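Local coordinates for alpha-1,3-glucanase (Bacillus circulans, PDB 5ZRU), which probably hydrolyses alpha-1,3-glucan, this chain being the catalytic unit of a larger glycoside hydrolase of family 87, at residues 356-366 with 388-399; 429-437 with 453-463. One frame throughout, in Å; residues are numbered along the deposited sequence.

Overall arrangement
Both contacts belong to the parallel beta-helix of the catalytic unit, with contact 1 on coils earlier in the chain than contact 2. Their centres lie about 19 Å apart, and their nearest atoms about 7 Å, so they do not touch. Contact 1 joins equivalent strands and turns of successive coils, whereas contact 2 reaches across the interior between different faces. Asp376, a calcium-binding residue of this protein that holds no calcium in this chain, lies near both: its side chain is about 8 Å from that of Phe396 and about 7 Å from that of Ser432. The side chain of Arg366 in contact 1 lies about 11 Å from a bound zinc ion.

Contact 1: residues 356-366 with 388-399; sequences FAQGTSNSTVR and APAGVNNTFSYN
With CG anti to the carbonyl carbon (chi1 -65°), Asn394 turns its amide onto the backbone of 360-363. ND2 donates to Thr360 O at 2.9 Å, almost straight at 169° and in its own amide plane but well above the plane of the peptide carbonyl. OD1 accepts from Ser363 N at 3.0 Å, in the plane of the side chain's own carbonyl. Asparagine suits this buried position because one flat group supplies both a donor and an acceptor, and the two bonds fix its rotation.

At the other end, Asn399 ND2 reaches Val365 O at 3.0 Å, while its OD1 is held by Ser368 N. Between the two amides, strands 364-366 and 395-397 pair in parallel as neighbouring rungs of the right-handed beta-helix. Inside the helix, Phe396 CE1 meets Phe356 CE2, from strand 354-357, at 3.6 Å and Val365 CG2 at 3.7 Å, the two rings lying oblique to each other. Glycine suits the type I' turn at Gly359, where phi is positive and a beta carbon would run into Pro389 O.

Chemically, Asn394 continues the cross-coil bonding into the loop before the strands, while Asn399 gives Val365 O a second donor beside Ser397 N; both tie side-chain amides to the preceding coil's backbone.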
loop_
_atom_site.group_PDB
_atom_site.type_symbol
_atom_site.label_atom_id
_atom_site.label_comp_id
_atom_site.label_asym_id
_atom_site.label_seq_id
_atom_site.Cartn_x
_atom_site.Cartn_y
_atom_site.Cartn_z
ATOM N N PHE A 356 0.497 2.616 -12.240
ATOM C CA PHE A 356 1.064 3.220 -13.450
ATOM C C PHE A 356 0.211 2.776 -14.636
ATOM O O PHE A 356 0.386 1.670 -15.149
ATOM C CB PHE A 356 2.510 2.770 -13.642
ATOM C CG PHE A 356 3.494 3.384 -12.672
ATOM C CD1 PHE A 356 3.176 4.531 -11.956
ATOM C CD2 PHE A 356 4.755 2.809 -12.490
ATOM C CE1 PHE A 356 4.105 5.100 -11.065
ATOM C CE2 PHE A 356 5.685 3.376 -11.614
ATOM C CZ PHE A 356 5.356 4.530 -10.903
ATOM N N ALA A 357 -0.703 3.631 -15.091
ATOM C CA ALA A 357 -1.678 3.240 -16.108
ATOM C C ALA A 357 -1.514 4.097 -17.362
ATOM O O ALA A 357 -0.692 5.014 -17.415
ATOM C CB ALA A 357 -3.105 3.351 -15.559
ATOM N N GLN A 358 -2.303 3.777 -18.391
ATOM C CA GLN A 358 -2.426 4.654 -19.566
ATOM C C GLN A 358 -1.073 4.964 -20.204
ATOM O O GLN A 358 -0.801 6.104 -20.599
ATOM C CB GLN A 358 -3.144 5.955 -19.192
ATOM C CG GLN A 358 -4.644 5.798 -19.048
ATOM C CD GLN A 358 -5.277 5.457 -20.375
ATOM O OE1 GLN A 358 -5.480 4.284 -20.698
ATOM N NE2 GLN A 358 -5.578 6.483 -21.165
ATOM N N GLY A 359 -0.213 3.954 -20.294
ATOM C CA GLY A 359 1.055 4.106 -20.967
ATOM C C GLY A 359 2.159 4.749 -20.161
ATOM O O GLY A 359 3.218 5.044 -20.725
ATOM N N THR A 360 1.935 5.011 -18.877
ATOM C CA THR A 360 3.017 5.419 -17.988
ATOM C C THR A 360 4.214 4.502 -18.195
ATOM O O THR A 360 4.078 3.274 -18.164
ATOM C CB THR A 360 2.550 5.343 -16.531
ATOM O OG1 THR A 360 1.422 6.208 -16.334
ATOM C CG2 THR A 360 3.683 5.736 -15.597
ATOM N N SER A 361 5.387 5.101 -18.409
ATOM C CA SER A 361 6.574 4.361 -18.825
ATOM C C SER A 361 7.810 4.864 -18.093
ATOM O O SER A 361 7.851 5.992 -17.587
ATOM C CB SER A 361 6.807 4.473 -20.344
ATOM O OG SER A 361 5.750 3.861 -21.064
ATOM N N ASN A 362 8.820 3.989 -18.035
ATOM C CA ASN A 362 10.133 4.330 -17.496
ATOM C C ASN A 362 10.033 4.950 -16.113
ATOM O O ASN A 362 10.852 5.789 -15.739
ATOM C CB ASN A 362 10.880 5.264 -18.449
ATOM C CG ASN A 362 11.157 4.612 -19.771
ATOM O OD1 ASN A 362 11.809 3.573 -19.825
ATOM N ND2 ASN A 362 10.641 5.198 -20.848
ATOM N N SER A 363 9.037 4.528 -15.342
ATOM C CA SER A 363 8.714 5.147 -14.068
ATOM C C SER A 363 8.935 4.146 -12.941
ATOM O O SER A 363 9.018 2.935 -13.165
ATOM C CB SER A 363 7.270 5.663 -14.072
ATOM O OG SER A 363 7.102 6.679 -15.052
ATOM N N THR A 364 9.036 4.670 -11.719
ATOM C CA THR A 364 9.579 3.894 -10.612
ATOM C C THR A 364 8.845 4.210 -9.312
ATOM O O THR A 364 8.522 5.371 -9.041
ATOM C CB THR A 364 11.083 4.186 -10.438
ATOM O OG1 THR A 364 11.783 3.896 -11.661
ATOM C CG2 THR A 364 11.674 3.352 -9.299
ATOM N N VAL A 365 8.592 3.179 -8.506
ATOM C CA VAL A 365 8.307 3.347 -7.080
ATOM C C VAL A 365 9.438 2.668 -6.322
ATOM O O VAL A 365 9.721 1.485 -6.559
ATOM C CB VAL A 365 6.951 2.750 -6.664
ATOM C CG1 VAL A 365 6.731 2.965 -5.169
ATOM C CG2 VAL A 365 5.804 3.353 -7.473
ATOM N N ARG A 366 10.102 3.407 -5.432
ATOM C CA ARG A 366 11.227 2.810 -4.729
ATOM C C ARG A 366 11.339 3.333 -3.303
ATOM O O ARG A 366 10.874 4.426 -2.970
ATOM C CB ARG A 366 12.549 3.028 -5.476
ATOM C CG ARG A 366 12.989 4.466 -5.589
ATOM C CD ARG A 366 14.248 4.582 -6.472
ATOM N NE ARG A 366 14.723 5.962 -6.508
ATOM C CZ ARG A 366 15.510 6.468 -7.451
ATOM N NH1 ARG A 366 15.919 5.709 -8.466
ATOM N NH2 ARG A 366 15.877 7.743 -7.390
ATOM N N ALA A 388 -3.764 5.566 -25.706
ATOM C CA ALA A 388 -2.531 5.548 -24.936
ATOM C C ALA A 388 -1.617 4.440 -25.454
ATOM O O ALA A 388 -2.101 3.363 -25.825
ATOM C CB ALA A 388 -2.830 5.327 -23.452
ATOM N N PRO A 389 -0.305 4.662 -25.489
ATOM C CA PRO A 389 0.618 3.593 -25.877
ATOM C C PRO A 389 0.764 2.581 -24.755
ATOM O O PRO A 389 0.362 2.814 -23.614
ATOM C CB PRO A 389 1.928 4.343 -26.110
ATOM C CG PRO A 389 1.876 5.420 -25.067
ATOM C CD PRO A 389 0.425 5.873 -25.072
ATOM N N ALA A 390 1.378 1.452 -25.082
ATOM C CA ALA A 390 1.659 0.449 -24.061
ATOM C C ALA A 390 2.698 0.962 -23.069
ATOM O O ALA A 390 3.761 1.452 -23.465
ATOM C CB ALA A 390 2.144 -0.844 -24.711
ATOM N N GLY A 391 2.395 0.837 -21.777
ATOM C CA GLY A 391 3.375 1.192 -20.762
ATOM C C GLY A 391 4.536 0.210 -20.764
ATOM O O GLY A 391 4.348 -1.006 -20.851
ATOM N N VAL A 392 5.759 0.753 -20.676
ATOM C CA VAL A 392 6.976 -0.055 -20.721
ATOM C C VAL A 392 7.975 0.388 -19.655
ATOM O O VAL A 392 7.974 1.537 -19.208
ATOM C CB VAL A 392 7.663 -0.007 -22.108
ATOM C CG1 VAL A 392 6.746 -0.563 -23.194
ATOM C CG2 VAL A 392 8.120 1.416 -22.441
ATOM N N ASN A 393 8.829 -0.560 -19.249
ATOM C CA ASN A 393 10.032 -0.294 -18.451
ATOM C C ASN A 393 9.730 0.391 -17.117
ATOM O O ASN A 393 10.445 1.299 -16.698
ATOM C CB ASN A 393 11.040 0.541 -19.250
ATOM C CG ASN A 393 11.327 -0.045 -20.612
ATOM O OD1 ASN A 393 11.204 -1.255 -20.815
ATOM N ND2 ASN A 393 11.712 0.816 -21.566
ATOM N N ASN A 394 8.686 -0.051 -16.421
ATOM C CA ASN A 394 8.429 0.474 -15.086
ATOM C C ASN A 394 9.101 -0.404 -14.032
ATOM O O ASN A 394 9.336 -1.595 -14.247
ATOM C CB ASN A 394 6.924 0.582 -14.826
ATOM C CG ASN A 394 6.260 1.605 -15.737
ATOM O OD1 ASN A 394 6.784 2.701 -15.932
ATOM N ND2 ASN A 394 5.117 1.246 -16.308
ATOM N N THR A 395 9.432 0.201 -12.892
ATOM C CA THR A 395 10.238 -0.448 -11.863
ATOM C C THR A 395 9.625 -0.241 -10.484
ATOM O O THR A 395 9.355 0.898 -10.095
ATOM C CB THR A 395 11.659 0.113 -11.841
ATOM O OG1 THR A 395 12.267 -0.069 -13.125
ATOM C CG2 THR A 395 12.486 -0.568 -10.744
ATOM N N PHE A 396 9.461 -1.333 -9.735
ATOM C CA PHE A 396 9.007 -1.318 -8.342
ATOM C C PHE A 396 10.107 -1.976 -7.515
ATOM O O PHE A 396 10.162 -3.208 -7.438
ATOM C CB PHE A 396 7.688 -2.090 -8.157
ATOM C CG PHE A 396 6.497 -1.503 -8.885
ATOM C CD1 PHE A 396 6.316 -0.130 -8.987
ATOM C CD2 PHE A 396 5.542 -2.343 -9.448
ATOM C CE1 PHE A 396 5.205 0.393 -9.659
ATOM C CE2 PHE A 396 4.430 -1.829 -10.113
ATOM C CZ PHE A 396 4.260 -0.465 -10.224
ATOM N N SER A 397 10.981 -1.188 -6.883
ATOM C CA SER A 397 12.136 -1.793 -6.232
ATOM C C SER A 397 12.384 -1.200 -4.855
ATOM O O SER A 397 12.093 -0.033 -4.601
ATOM C CB SER A 397 13.403 -1.653 -7.101
ATOM O OG SER A 397 13.270 -2.466 -8.264
ATOM N N TYR A 398 12.938 -2.033 -3.970
ATOM C CA TYR A 398 13.336 -1.617 -2.619
ATOM C C TYR A 398 12.148 -1.100 -1.814
ATOM O O TYR A 398 12.258 -0.119 -1.080
ATOM C CB TYR A 398 14.453 -0.572 -2.663
ATOM C CG TYR A 398 15.751 -1.140 -3.200
ATOM C CD1 TYR A 398 16.607 -1.862 -2.374
ATOM C CD2 TYR A 398 16.105 -0.971 -4.534
ATOM C CE1 TYR A 398 17.795 -2.392 -2.864
ATOM C CE2 TYR A 398 17.289 -1.495 -5.031
ATOM C CZ TYR A 398 18.120 -2.207 -4.196
ATOM O OH TYR A 398 19.291 -2.720 -4.708
ATOM N N ASN A 399 11.015 -1.783 -1.917
ATOM C CA ASN A 399 9.817 -1.409 -1.179
ATOM C C ASN A 399 9.470 -2.480 -0.159
ATOM O O ASN A 399 9.800 -3.655 -0.334
ATOM C CB ASN A 399 8.630 -1.206 -2.123
ATOM C CG ASN A 399 8.904 -0.153 -3.163
ATOM O OD1 ASN A 399 9.115 1.014 -2.829
ATOM N ND2 ASN A 399 8.940 -0.560 -4.439
HETATM O O HOH W 1 5.129 3.884 -23.898
HETATM O O HOH W 2 11.767 2.286 -14.452
#

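Contact 2: residues 429-437 with 453-463; sequences VGGSAIRMN and FSDTTIINSGT
Ile434 lays its CG2 methyl over one face of the Phe453 ring, 3.9 Å from the ring centroid and 3.4 Å from CE2, a close CH-pi contact. CG2 is anti to the backbone N and CG1 beside it (chi1 -69°), which lets both branches of the isoleucine reach the ring: CD1 settles against Phe453 CD2 at 3.6 Å. Met436 comes to the same ring from another direction. Its SD lies at the edge, near the ring plane and 3.8 Å from CE1, a Met-aromatic contact that suits a polarisable sulfur beside the ring hydrogens. Farther along, Ala433 CB is pressed against Ile458 CG2 at 3.5 Å, tighter than usual for two carbons; the small alanine fits at the corner of its segment, where the branched Ile458 comes up to it.

These residues lie inside the parallel beta-helix. Both segments turn a corner, at 433-434 and at 455, so the contact spans the interior between different faces of the coil. Phe489, on the neighbouring strand 487-495, lies nearly parallel to Phe453, and Phe412 meets it obliquely.

The end where 430-431 meets 462-463 is looser and more accessible to solvent, held by backbone approaches, one methyl and a water, and the segments share no direct hydrogen bond. Gly431 O stands 3.0 Å from Gly462 CA; glycine suits position 462, where the backbone angles would jam a beta carbon against the carbonyl O of Ser461. Thr463 puts its CG2 methyl against Gly430 C at 3.5 Å, while its OG1 is bonded to Arg465 N. Beside the partly exposed Gly430, a water bridges the segments, accepting from Gly430 N and hydrogen-bonded to Thr463 OG1 at 2.7 Å.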
loop_
_atom_site.group_PDB
_atom_site.type_symbol
_atom_site.label_atom_id
_atom_site.label_comp_id
_atom_site.label_asym_id
_atom_site.label_seq_id
_atom_site.Cartn_x
_atom_site.Cartn_y
_atom_site.Cartn_z
ATOM N N VAL A 429 -3.593 -10.586 2.469
ATOM C CA VAL A 429 -4.875 -11.187 2.824
ATOM C C VAL A 429 -5.715 -11.291 1.563
ATOM O O VAL A 429 -5.906 -10.295 0.859
ATOM C CB VAL A 429 -5.621 -10.375 3.902
ATOM C CG1 VAL A 429 -7.026 -10.942 4.108
ATOM C CG2 VAL A 429 -4.840 -10.387 5.229
ATOM N N GLY A 430 -6.218 -12.492 1.281
ATOM C CA GLY A 430 -7.067 -12.675 0.122
ATOM C C GLY A 430 -6.346 -12.617 -1.201
ATOM O O GLY A 430 -6.993 -12.489 -2.244
ATOM N N GLY A 431 -5.022 -12.719 -1.202
ATOM C CA GLY A 431 -4.309 -12.597 -2.458
ATOM C C GLY A 431 -2.872 -13.071 -2.437
ATOM O O GLY A 431 -2.559 -14.091 -1.820
ATOM N N SER A 432 -1.989 -12.321 -3.090
ATOM C CA SER A 432 -0.670 -12.803 -3.475
ATOM C C SER A 432 0.362 -11.733 -3.165
ATOM O O SER A 432 0.037 -10.550 -3.089
ATOM C CB SER A 432 -0.616 -13.130 -4.976
ATOM O OG SER A 432 -1.677 -13.998 -5.345
ATOM N N ALA A 433 1.619 -12.152 -2.995
ATOM C CA ALA A 433 2.684 -11.157 -2.971
ATOM C C ALA A 433 2.881 -10.553 -4.351
ATOM O O ALA A 433 3.065 -9.339 -4.487
ATOM C CB ALA A 433 3.996 -11.765 -2.480
ATOM N N ILE A 434 2.824 -11.391 -5.386
ATOM C CA ILE A 434 3.054 -11.002 -6.770
ATOM C C ILE A 434 1.984 -11.663 -7.626
ATOM O O ILE A 434 1.735 -12.865 -7.484
ATOM C CB ILE A 434 4.445 -11.445 -7.265
ATOM C CG1 ILE A 434 5.559 -10.658 -6.581
ATOM C CG2 ILE A 434 4.547 -11.306 -8.785
ATOM C CD1 ILE A 434 6.916 -11.296 -6.784
ATOM N N ARG A 435 1.368 -10.894 -8.531
ATOM C CA ARG A 435 0.461 -11.501 -9.491
ATOM C C ARG A 435 0.662 -10.883 -10.867
ATOM O O ARG A 435 1.089 -9.731 -11.009
ATOM C CB ARG A 435 -1.016 -11.391 -9.058
ATOM C CG ARG A 435 -1.685 -10.040 -9.310
ATOM C CD ARG A 435 -3.159 -10.105 -8.919
ATOM N NE ARG A 435 -3.810 -8.802 -9.044
ATOM C CZ ARG A 435 -5.115 -8.640 -9.232
ATOM N NH1 ARG A 435 -5.913 -9.700 -9.321
ATOM N NH2 ARG A 435 -5.625 -7.418 -9.339
ATOM N N MET A 436 0.383 -11.685 -11.887
ATOM C CA MET A 436 0.244 -11.192 -13.249
ATOM C C MET A 436 -1.017 -11.820 -13.815
ATOM O O MET A 436 -1.290 -12.991 -13.548
ATOM C CB MET A 436 1.452 -11.557 -14.110
ATOM C CG MET A 436 2.789 -11.055 -13.561
ATOM S SD MET A 436 4.186 -11.558 -14.600
ATOM C CE MET A 436 3.872 -10.649 -16.108
ATOM N N ASN A 437 -1.798 -11.049 -14.566
ATOM C CA ASN A 437 -2.882 -11.663 -15.324
ATOM C C ASN A 437 -3.097 -10.866 -16.602
ATOM O O ASN A 437 -2.514 -9.797 -16.796
ATOM C CB ASN A 437 -4.176 -11.805 -14.490
ATOM C CG ASN A 437 -4.863 -10.477 -14.160
ATOM O OD1 ASN A 437 -4.918 -9.552 -14.963
ATOM N ND2 ASN A 437 -5.434 -10.406 -12.953
ATOM N N PHE A 453 11.375 -10.322 -11.926
ATOM C CA PHE A 453 11.225 -10.208 -10.478
ATOM C C PHE A 453 12.480 -10.780 -9.841
ATOM O O PHE A 453 12.907 -11.882 -10.203
ATOM C CB PHE A 453 10.006 -10.982 -9.961
ATOM C CG PHE A 453 8.687 -10.485 -10.492
ATOM C CD1 PHE A 453 8.178 -10.956 -11.695
ATOM C CD2 PHE A 453 7.951 -9.554 -9.773
ATOM C CE1 PHE A 453 6.961 -10.509 -12.173
ATOM C CE2 PHE A 453 6.731 -9.096 -10.250
ATOM C CZ PHE A 453 6.232 -9.578 -11.452
ATOM N N SER A 454 13.080 -10.057 -8.898
ATOM C CA SER A 454 14.290 -10.610 -8.310
ATOM C C SER A 454 14.484 -10.112 -6.892
ATOM O O SER A 454 13.913 -9.099 -6.475
ATOM C CB SER A 454 15.540 -10.269 -9.131
ATOM O OG SER A 454 15.979 -8.955 -8.827
ATOM N N ASP A 455 15.312 -10.859 -6.164
ATOM C CA ASP A 455 15.884 -10.430 -4.896
ATOM C C ASP A 455 14.795 -10.020 -3.917
ATOM O O ASP A 455 14.797 -8.919 -3.374
ATOM C CB ASP A 455 16.892 -9.301 -5.133
ATOM C CG ASP A 455 18.092 -9.772 -5.925
ATOM O OD1 ASP A 455 18.973 -10.416 -5.318
ATOM O OD2 ASP A 455 18.134 -9.535 -7.154
ATOM N N THR A 456 13.839 -10.914 -3.702
ATOM C CA THR A 456 12.623 -10.515 -3.007
ATOM C C THR A 456 12.244 -11.577 -1.990
ATOM O O THR A 456 12.352 -12.773 -2.264
ATOM C CB THR A 456 11.484 -10.270 -4.007
ATOM O OG1 THR A 456 11.761 -9.074 -4.752
ATOM C CG2 THR A 456 10.126 -10.118 -3.301
ATOM N N THR A 457 11.830 -11.128 -0.808
ATOM C CA THR A 457 11.380 -11.997 0.271
ATOM C C THR A 457 9.879 -11.838 0.444
ATOM O O THR A 457 9.373 -10.713 0.515
ATOM C CB THR A 457 12.104 -11.664 1.575
ATOM O OG1 THR A 457 13.498 -11.920 1.397
ATOM C CG2 THR A 457 11.578 -12.516 2.738
ATOM N N ILE A 458 9.179 -12.970 0.495
ATOM C CA ILE A 458 7.727 -13.034 0.580
ATOM C C ILE A 458 7.390 -13.838 1.819
ATOM O O ILE A 458 7.948 -14.924 2.017
ATOM C CB ILE A 458 7.123 -13.697 -0.674
ATOM C CG1 ILE A 458 7.343 -12.822 -1.908
ATOM C CG2 ILE A 458 5.655 -14.044 -0.436
ATOM C CD1 ILE A 458 7.143 -13.573 -3.240
ATOM N N ILE A 459 6.488 -13.319 2.655
ATOM C CA ILE A 459 6.210 -13.926 3.955
ATOM C C ILE A 459 4.704 -13.956 4.197
ATOM O O ILE A 459 4.026 -12.933 4.045
ATOM C CB ILE A 459 6.915 -13.169 5.103
ATOM C CG1 ILE A 459 8.426 -13.107 4.873
ATOM C CG2 ILE A 459 6.623 -13.834 6.461
ATOM C CD1 ILE A 459 9.180 -12.307 5.945
ATOM N N ASN A 460 4.184 -15.128 4.575
ATOM C CA ASN A 460 2.796 -15.273 5.025
ATOM C C ASN A 460 1.793 -14.850 3.954
ATOM O O ASN A 460 0.728 -14.311 4.268
ATOM C CB ASN A 460 2.530 -14.472 6.306
ATOM C CG ASN A 460 3.382 -14.907 7.470
ATOM O OD1 ASN A 460 3.825 -16.047 7.542
ATOM N ND2 ASN A 460 3.611 -13.987 8.403
ATOM N N SER A 461 2.110 -15.097 2.687
ATOM C CA SER A 461 1.274 -14.614 1.593
ATOM C C SER A 461 0.662 -15.786 0.823
ATOM O O SER A 461 0.820 -16.955 1.183
ATOM C CB SER A 461 2.084 -13.687 0.679
ATOM O OG SER A 461 2.485 -12.535 1.412
ATOM N N GLY A 462 -0.048 -15.468 -0.256
ATOM C CA GLY A 462 -0.936 -16.428 -0.875
ATOM C C GLY A 462 -2.228 -16.525 -0.083
ATOM O O GLY A 462 -2.378 -15.946 0.993
ATOM N N THR A 463 -3.195 -17.267 -0.626
ATOM C CA THR A 463 -4.465 -17.405 0.083
ATOM C C THR A 463 -5.212 -18.628 -0.426
ATOM O O THR A 463 -4.961 -19.125 -1.526
ATOM C CB THR A 463 -5.356 -16.160 -0.081
ATOM O OG1 THR A 463 -6.480 -16.246 0.818
ATOM C CG2 THR A 463 -5.873 -16.057 -1.533
HETATM O O HOH W 3 -5.565 -14.845 2.980
#